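Local coordinates for protein DsbA-like disulfide oxidoreductase (Wolbachia endosymbiont of Drosophila melanogaster, PDB 6EEZ) that acts as a homotrimeric disulfide isomerase of the DsbA-like thioredoxin family, probably working through a CxxC pair, at residues F40-C45 with A71-N76. Numbering follows the deposited sequence.
Sequences FLDYSC and APILGN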
ATOM      1  N   PHE A  40      -2.460   3.768   0.419  1.00 27.96           N
ATOM      2  CA  PHE A  40      -2.352   3.534   1.872  1.00 29.04           C
ATOM      3  C   PHE A  40      -3.466   2.610   2.335  1.00 29.67           C
ATOM      4  O   PHE A  40      -4.633   2.963   2.225  1.00 28.85           O
ATOM      5  CB  PHE A  40      -2.411   4.852   2.649  1.00 28.47           C
ATOM      6  CG  PHE A  40      -1.247   5.773   2.389  1.00 27.99           C
ATOM      7  CD1 PHE A  40      -1.231   6.583   1.269  1.00 27.35           C
ATOM      8  CD2 PHE A  40      -0.177   5.831   3.272  1.00 28.64           C
ATOM      9  CE1 PHE A  40      -0.173   7.446   1.031  1.00 27.26           C
ATOM     10  CE2 PHE A  40       0.882   6.669   3.044  1.00 28.49           C
ATOM     11  CZ  PHE A  40       0.885   7.494   1.913  1.00 27.85           C
ATOM     12  N   LEU A  41      -3.093   1.439   2.860  1.00 33.02           N
ATOM     13  CA  LEU A  41      -4.033   0.337   3.128  1.00 33.54           C
ATOM     14  C   LEU A  41      -3.767  -0.378   4.460  1.00 33.96           C
ATOM     15  O   LEU A  41      -2.634  -0.501   4.906  1.00 34.56           O
ATOM     16  CB  LEU A  41      -3.979  -0.698   1.983  1.00 34.90           C
ATOM     17  CG  LEU A  41      -4.985  -0.519   0.826  1.00 34.56           C
ATOM     18  CD1 LEU A  41      -4.734   0.715  -0.139  1.00 33.87           C
ATOM     19  CD2 LEU A  41      -5.077  -1.813   0.017  1.00 35.45           C
ATOM     20  N   ASP A  42      -4.851  -0.823   5.084  1.00 32.67           N
ATOM     21  CA  ASP A  42      -4.832  -1.754   6.206  1.00 33.51           C
ATOM     22  C   ASP A  42      -5.475  -3.024   5.668  1.00 34.91           C
ATOM     23  O   ASP A  42      -6.574  -2.975   5.109  1.00 35.42           O
ATOM     24  CB  ASP A  42      -5.601  -1.209   7.407  1.00 33.40           C
ATOM     25  CG  ASP A  42      -5.534  -2.114   8.614  1.00 34.49           C
ATOM     26  OD1 ASP A  42      -5.926  -3.312   8.521  1.00 35.94           O
ATOM     27  OD2 ASP A  42      -5.088  -1.615   9.676  1.00 34.23           O
ATOM     28  N   TYR A  43      -4.795  -4.157   5.814  1.00 35.37           N
ATOM     29  CA  TYR A  43      -5.294  -5.393   5.222  1.00 37.19           C
ATOM     30  C   TYR A  43      -6.635  -5.887   5.810  1.00 38.41           C
ATOM     31  O   TYR A  43      -7.391  -6.579   5.116  1.00 39.96           O
ATOM     32  CB  TYR A  43      -4.231  -6.478   5.354  1.00 37.97           C
ATOM     33  CG  TYR A  43      -3.090  -6.294   4.399  1.00 37.47           C
ATOM     34  CD1 TYR A  43      -3.313  -6.208   3.028  1.00 37.90           C
ATOM     35  CD2 TYR A  43      -1.788  -6.215   4.857  1.00 36.81           C
ATOM     36  CE1 TYR A  43      -2.272  -6.032   2.156  1.00 37.27           C
ATOM     37  CE2 TYR A  43      -0.743  -6.058   3.993  1.00 36.66           C
ATOM     38  CZ  TYR A  43      -0.986  -5.956   2.645  1.00 36.51           C
ATOM     39  OH  TYR A  43       0.068  -5.772   1.780  1.00 36.41           O
ATOM     40  N   SER A  44      -6.945  -5.533   7.060  1.00 39.62           N
ATOM     41  CA  SER A  44      -8.181  -5.994   7.703  1.00 40.45           C
ATOM     42  C   SER A  44      -9.346  -5.026   7.480  1.00 40.27           C
ATOM     43  O   SER A  44     -10.459  -5.266   7.943  1.00 41.40           O
ATOM     44  CB  SER A  44      -7.971  -6.185   9.213  1.00 40.74           C
ATOM     45  OG  SER A  44      -6.760  -6.873   9.508  1.00 41.45           O
ATOM     46  N   CYS A  45      -9.095  -3.929   6.777  1.00 37.30           N
ATOM     47  CA  CYS A  45     -10.127  -2.923   6.534  0.63 37.10           C
ATOM     48  C   CYS A  45     -11.044  -3.350   5.379  1.00 38.09           C
ATOM     49  O   CYS A  45     -10.577  -3.704   4.295  1.00 38.60           O
ATOM     50  CB  CYS A  45      -9.452  -1.559   6.269  0.63 35.41           C
ATOM     51  SG  CYS A  45     -10.155  -0.512   5.018  0.63 35.59           S
ATOM     52  N   ALA A  71      -0.142   0.542   6.109  1.00 31.96           N
ATOM     53  CA  ALA A  71      -0.438   1.460   7.220  1.00 31.30           C
ATOM     54  C   ALA A  71      -1.428   0.820   8.167  1.00 32.36           C
ATOM     55  O   ALA A  71      -2.586   1.234   8.240  1.00 32.19           O
ATOM     56  CB  ALA A  71      -0.977   2.770   6.700  1.00 29.33           C
ATOM     57  N   PRO A  72      -0.981  -0.213   8.887  1.00 33.59           N
ATOM     58  CA  PRO A  72      -1.846  -0.903   9.842  1.00 35.42           C
ATOM     59  C   PRO A  72      -2.284   0.032  10.978  1.00 36.20           C
ATOM     60  O   PRO A  72      -1.415   0.600  11.660  1.00 36.55           O
ATOM     61  CB  PRO A  72      -0.958  -2.037  10.352  1.00 36.53           C
ATOM     62  CG  PRO A  72       0.428  -1.528  10.168  1.00 35.69           C
ATOM     63  CD  PRO A  72       0.400  -0.727   8.919  1.00 33.83           C
ATOM     64  N   ILE A  73      -3.598   0.190  11.158  1.00 39.29           N
ATOM     65  CA  ILE A  73      -4.163   0.934  12.293  1.00 39.55           C
ATOM     66  C   ILE A  73      -5.341   0.207  12.970  1.00 40.36           C
ATOM     67  O   ILE A  73      -5.859   0.672  13.998  1.00 40.75           O
ATOM     68  CB  ILE A  73      -4.641   2.350  11.860  1.00 37.80           C
ATOM     69  CG1 ILE A  73      -5.598   2.264  10.666  1.00 36.99           C
ATOM     70  CG2 ILE A  73      -3.467   3.196  11.456  1.00 36.54           C
ATOM     71  CD1 ILE A  73      -6.344   3.537  10.369  1.00 35.81           C
ATOM     72  N   LEU A  74      -5.756  -0.939  12.424  1.00 42.45           N
ATOM     73  CA  LEU A  74      -6.951  -1.622  12.933  1.00 43.39           C
ATOM     74  C   LEU A  74      -6.631  -2.776  13.882  1.00 45.64           C
ATOM     75  O   LEU A  74      -7.494  -3.605  14.170  1.00 47.06           O
ATOM     76  CB  LEU A  74      -7.810  -2.118  11.770  1.00 43.32           C
ATOM     77  CG  LEU A  74      -8.399  -1.004  10.887  1.00 42.16           C
ATOM     78  CD1 LEU A  74      -9.191  -1.593   9.741  1.00 42.31           C
ATOM     79  CD2 LEU A  74      -9.277  -0.046  11.687  1.00 42.13           C
ATOM     80  N   GLY A  75      -5.399  -2.816  14.381  1.00 47.58           N
ATOM     81  CA  GLY A  75      -5.044  -3.745  15.445  1.00 50.15           C
ATOM     82  C   GLY A  75      -3.911  -4.728  15.179  1.00 50.02           C
ATOM     83  O   GLY A  75      -3.142  -4.625  14.211  1.00 48.22           O
ATOM     84  N   ASN A  76      -3.828  -5.704  16.069  1.00 51.84           N
ATOM     85  CA  ASN A  76      -2.718  -6.637  16.111  1.00 53.27           C
ATOM     86  C   ASN A  76      -2.628  -7.492  14.834  1.00 52.29           C
ATOM     87  O   ASN A  76      -1.544  -7.664  14.260  1.00 52.17           O
ATOM     88  CB  ASN A  76      -2.855  -7.509  17.368  1.00 57.81           C
ATOM     89  CG  ASN A  76      -1.728  -8.491  17.516  1.00 60.42           C
ATOM     90  OD1 ASN A  76      -1.954  -9.696  17.669  1.00 63.61           O
ATOM     91  ND2 ASN A  76      -0.502  -7.994  17.457  1.00 59.60           N
TER
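Leu41 O accepts from Ala71 N at 3.0 Å, a backbone bond joining the end of strand 36-41 to the loop that leaves its parallel neighbour, strand 65-70. In this thioredoxin fold the two segments then diverge: 42-45 makes a type I turn, with Cys45 N bonded to Asp42 O, into the helix that opens with the CxxC disulfide, while 71-76 loops toward helix 76-91. The Asp42 carboxylate bridges the gap. Its CG stands anti to the backbone N (chi1 -177°), and OD2 takes two consecutive amides of the loop: Ile73 N at 2.8 Å, nearly in line with the C-O bond, and Leu74 N at 2.9 Å, on the syn side and 31° out of the carboxylate plane. The other oxygen, OD1, turns back to Ser44 N at 2.8 Å, an Asx turn, and also bonds Ser78 OG. With both oxygens gripped by these four partners, the carboxylate's rotation is fixed. On the other side of the loop, Pro72 packs on Leu79 and Ala82 of helix 76-91. Leu74 lies over one face of the carboxylate, its CG 3.8 Å from Asp42 CG. The same side chain also approaches the disulfide cysteine, Cys45, though how closely is doubtful because that residue has two conformers. Over the carboxylate itself, Leu74 CD1 stands 3.9 Å from Asp42 OD1.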